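Side-chain contacts in putative type VI secretion protein (Escherichia coli, PDB 6SKI), which is probably a phospholipase effector toxin of the type VI secretion system, carried on the VgrG spike and thought to hydrolyse membrane phospholipids: residues G156-T159 with K160-A164; N388-Q391 with R392-G395. All blocks are in the same frame, centred on the assembly; numbering follows the deposited sequence.

Contact 1 (G156-T159 with K160-A164)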
loop_
_atom_site.group_PDB
_atom_site.type_symbol
_atom_site.label_atom_id
_atom_site.label_comp_id
_atom_site.label_asym_id
_atom_site.label_seq_id
_atom_site.Cartn_x
_atom_site.Cartn_y
_atom_site.Cartn_z
ATOM N N GLY A 156 -2.767 -1.054 11.410
ATOM C CA GLY A 156 -2.886 -1.910 10.244
ATOM C C GLY A 156 -1.568 -2.363 9.657
ATOM O O GLY A 156 -1.508 -3.406 9.009
ATOM N N VAL A 157 -0.502 -1.587 9.848
ATOM C CA VAL A 157 0.771 -1.910 9.204
ATOM C C VAL A 157 1.325 -3.228 9.737
ATOM O O VAL A 157 1.693 -4.130 8.971
ATOM C CB VAL A 157 1.768 -0.753 9.393
ATOM C CG1 VAL A 157 3.192 -1.251 9.290
ATOM C CG2 VAL A 157 1.498 0.344 8.385
ATOM N N VAL A 158 1.376 -3.368 11.063
ATOM C CA VAL A 158 1.920 -4.584 11.660
ATOM C C VAL A 158 1.005 -5.771 11.387
ATOM O O VAL A 158 1.470 -6.889 11.126
ATOM C CB VAL A 158 2.148 -4.366 13.166
ATOM C CG1 VAL A 158 2.922 -5.528 13.761
ATOM C CG2 VAL A 158 2.877 -3.058 13.398
ATOM N N THR A 159 -0.307 -5.550 11.440
ATOM C CA THR A 159 -1.250 -6.615 11.126
ATOM C C THR A 159 -1.098 -7.075 9.684
ATOM O O THR A 159 -1.243 -8.268 9.390
ATOM C CB THR A 159 -2.676 -6.132 11.397
ATOM O OG1 THR A 159 -2.877 -6.023 12.811
ATOM C CG2 THR A 159 -3.702 -7.097 10.826
ATOM N N LYS A 160 -0.769 -6.156 8.779
ATOM C CA LYS A 160 -0.565 -6.533 7.388
ATOM C C LYS A 160 0.741 -7.290 7.213
ATOM O O LYS A 160 0.827 -8.190 6.377
ATOM C CB LYS A 160 -0.607 -5.298 6.494
ATOM C CG LYS A 160 -2.013 -4.779 6.273
ATOM C CD LYS A 160 -2.740 -5.582 5.221
ATOM C CE LYS A 160 -4.236 -5.394 5.330
ATOM N NZ LYS A 160 -4.965 -6.269 4.380
ATOM N N THR A 161 1.767 -6.955 7.994
ATOM C CA THR A 161 2.976 -7.778 7.952
ATOM C C THR A 161 2.716 -9.185 8.488
ATOM O O THR A 161 3.287 -10.160 7.983
ATOM C CB THR A 161 4.113 -7.104 8.714
ATOM O OG1 THR A 161 3.797 -7.051 10.108
ATOM C CG2 THR A 161 4.340 -5.706 8.182
ATOM N N ASP A 162 1.823 -9.319 9.467
ATOM C CA ASP A 162 1.460 -10.650 9.951
ATOM C C ASP A 162 0.684 -11.434 8.895
ATOM O O ASP A 162 0.954 -12.623 8.653
ATOM C CB ASP A 162 0.628 -10.526 11.226
ATOM C CG ASP A 162 1.451 -10.094 12.418
ATOM O OD1 ASP A 162 2.472 -9.404 12.219
ATOM O OD2 ASP A 162 1.075 -10.437 13.559
ATOM N N GLU A 163 -0.279 -10.773 8.250
ATOM C CA GLU A 163 -0.968 -11.380 7.121
ATOM C C GLU A 163 0.015 -11.750 6.023
ATOM O O GLU A 163 -0.167 -12.758 5.337
ATOM C CB GLU A 163 -2.038 -10.424 6.590
ATOM C CG GLU A 163 -2.450 -10.677 5.150
ATOM C CD GLU A 163 -3.701 -9.922 4.755
ATOM O OE1 GLU A 163 -4.029 -9.902 3.549
ATOM O OE2 GLU A 163 -4.357 -9.348 5.649
ATOM N N ALA A 164 1.076 -10.960 5.865
ATOM C CA ALA A 164 2.110 -11.284 4.895
ATOM C C ALA A 164 2.845 -12.553 5.281
ATOM O O ALA A 164 3.230 -13.335 4.413
ATOM C CB ALA A 164 3.090 -10.122 4.760
#

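Contact 2 (N388-Q391 with R392-G395)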
loop_
_atom_site.group_PDB
_atom_site.type_symbol
_atom_site.label_atom_id
_atom_site.label_comp_id
_atom_site.label_asym_id
_atom_site.label_seq_id
_atom_site.Cartn_x
_atom_site.Cartn_y
_atom_site.Cartn_z
ATOM N N ASN A 388 -35.509 35.329 8.897
ATOM C CA ASN A 388 -35.458 36.059 10.158
ATOM C C ASN A 388 -36.692 36.946 10.219
ATOM O O ASN A 388 -36.718 38.020 9.609
ATOM C CB ASN A 388 -34.177 36.880 10.279
ATOM C CG ASN A 388 -33.896 37.308 11.703
ATOM O OD1 ASN A 388 -34.569 36.874 12.634
ATOM N ND2 ASN A 388 -32.882 38.141 11.881
ATOM N N SER A 389 -37.713 36.494 10.949
ATOM C CA SER A 389 -38.952 37.257 11.039
ATOM C C SER A 389 -38.740 38.567 11.782
ATOM O O SER A 389 -39.398 39.571 11.483
ATOM C CB SER A 389 -40.029 36.419 11.724
ATOM O OG SER A 389 -39.472 35.637 12.764
ATOM N N ASN A 390 -37.829 38.573 12.753
ATOM C CA ASN A 390 -37.561 39.786 13.513
ATOM C C ASN A 390 -37.076 40.904 12.603
ATOM O O ASN A 390 -37.508 42.055 12.727
ATOM C CB ASN A 390 -36.540 39.493 14.610
ATOM C CG ASN A 390 -37.082 38.560 15.670
ATOM O OD1 ASN A 390 -38.253 38.634 16.036
ATOM N ND2 ASN A 390 -36.235 37.671 16.161
ATOM N N GLN A 391 -36.171 40.582 11.678
ATOM C CA GLN A 391 -35.705 41.585 10.728
ATOM C C GLN A 391 -36.740 41.847 9.641
ATOM O O GLN A 391 -36.797 42.951 9.090
ATOM C CB GLN A 391 -34.370 41.157 10.123
ATOM C CG GLN A 391 -33.219 41.182 11.112
ATOM C CD GLN A 391 -32.680 42.574 11.372
ATOM O OE1 GLN A 391 -33.420 43.485 11.736
ATOM N NE2 GLN A 391 -31.377 42.744 11.186
ATOM N N ARG A 392 -37.561 40.847 9.311
ATOM C CA ARG A 392 -38.631 41.078 8.345
ATOM C C ARG A 392 -39.607 42.131 8.850
ATOM O O ARG A 392 -40.126 42.933 8.066
ATOM C CB ARG A 392 -39.372 39.778 8.039
ATOM C CG ARG A 392 -38.865 39.046 6.817
ATOM C CD ARG A 392 -39.876 38.020 6.338
ATOM N NE ARG A 392 -40.219 37.040 7.365
ATOM C CZ ARG A 392 -39.492 35.964 7.647
ATOM N NH1 ARG A 392 -38.373 35.720 6.980
ATOM N NH2 ARG A 392 -39.886 35.128 8.597
ATOM N N ARG A 393 -39.875 42.140 10.157
ATOM C CA ARG A 393 -40.713 43.193 10.718
ATOM C C ARG A 393 -40.017 44.545 10.661
ATOM O O ARG A 393 -40.683 45.580 10.556
ATOM C CB ARG A 393 -41.105 42.852 12.154
ATOM C CG ARG A 393 -42.110 41.726 12.264
ATOM C CD ARG A 393 -42.446 41.428 13.710
ATOM N NE ARG A 393 -41.385 40.691 14.385
ATOM C CZ ARG A 393 -40.634 41.194 15.356
ATOM N NH1 ARG A 393 -40.823 42.441 15.762
ATOM N NH2 ARG A 393 -39.692 40.456 15.919
ATOM N N ALA A 394 -38.687 44.557 10.728
ATOM C CA ALA A 394 -37.926 45.781 10.534
ATOM C C ALA A 394 -37.764 46.147 9.066
ATOM O O ALA A 394 -37.234 47.221 8.767
ATOM C CB ALA A 394 -36.548 45.655 11.188
ATOM N N GLY A 395 -38.198 45.282 8.152
ATOM C CA GLY A 395 -38.072 45.530 6.735
ATOM C C GLY A 395 -36.815 44.979 6.102
ATOM O O GLY A 395 -36.676 45.054 4.875
#

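Contact 1 (G156-T159 with K160-A164)
Thr161 reaches back along the start of helix 156-178 to the carbonyl of Val158, combining a side-chain bond with the backbone ladder of the helix. Its OG1 sits between its own backbone N and carbonyl carbon (chi1 66°) and gives a hydrogen bond of 2.5 Å to Val158 O. The Asp162 N bond to Val158 O, 3.0 Å long, uses the same acceptor, so two donors hold one carbonyl. The regular i to i+4 pattern is continued by Lys160 N to Gly156 O and by Glu163 N to Thr159 O. Threonine suits its place because its short hydroxyl reaches Val158 O, with weak bonds to His205 and Arg209 across to helix 198-211.

Charged groups line two sides of the helix. Asp162 OD1 forms a salt bridge with Arg209 of helix 198-211, which ties the two helices together. On another side, with CG beside its own backbone N (chi1 -76°), Lys160 lies against Gly156 O; the bend beyond it leads NZ to a weak salt bridge of 3.4 Å with Glu163 OE2. Weak bonds to Ser129 O and Gly130 O also hold this ammonium near strand 121-128.

Val158 CG1 makes a loose approach, methyl to hydroxyl, of 4.1 Å to Thr161 OG1. The apolar packing looks outward: the branched valines suit the side turned to Val267 and His205, where Val157 also meets Ala201.

These first two turns of helix 156-178, laid against helix 198-211, are consistent with the layer of helices that flanks the central sheet in an alpha/beta-hydrolase fold.

Contact 2 (N388-Q391 with R392-G395)
Ser389 and Arg392, with Asn390 and Arg393, make a local surface contact within the short helix 389-394, which links strand 376-386 to strand 398-409. Arg392 folds back along the first turn, its chain bent at chi3 (-57°), so that one face of the guanidinium lies over Ser389 CA and Asn388 C; NH2 comes within 3.4 Å of Ser389 CB. The length of arginine lets its flat end reach back to the backbone of the first turn by van der Waals contact. Asn388 holds the N-cap position, and its carbonyl accepts Arg392 N at 3.0 Å, as Ser389 O accepts Arg393 N at 2.9 Å.

The other end closes in a Schellman motif. Gly395 takes a positive phi of 92°, a conformation open to glycine because it has no side chain to meet the preceding carbonyl, and its N makes a weak bond to Arg392 O.

Asn390 and Arg393 lie side by side and point the same way, with amide and guanidinium planes 84° apart. Arg393 NH2 is modelled only 2.3 Å from Asn390 OD1, a doubtful length for the hydrogen bond that such a donor and acceptor would make. Gln391 OE1 approaches the small Ala394 CB at 3.8 Å.

How the contacts relate
Contact 1 comes first along the chain and closes well before contact 2 opens; their centres lie 62 Å apart and their nearest atoms about 49 Å, without touching. Neither helix nor strand is shared. Residues 156-164 begin a long helix, and the centre of contact 1 lies about 15 Å from the centre of the chain, beside the helix that follows strand 184-195 of the central sheet, where a hydrolase of this family would be expected to carry its nucleophile. Residues 388-395 take in the whole of the short helix 389-394, with its N-cap and closing glycine; the centre of contact 2 is about 54 Å from the chain's centre. Contact 1 is partly buried within the hydrolase body, contact 2 lies on an exposed outlying helix.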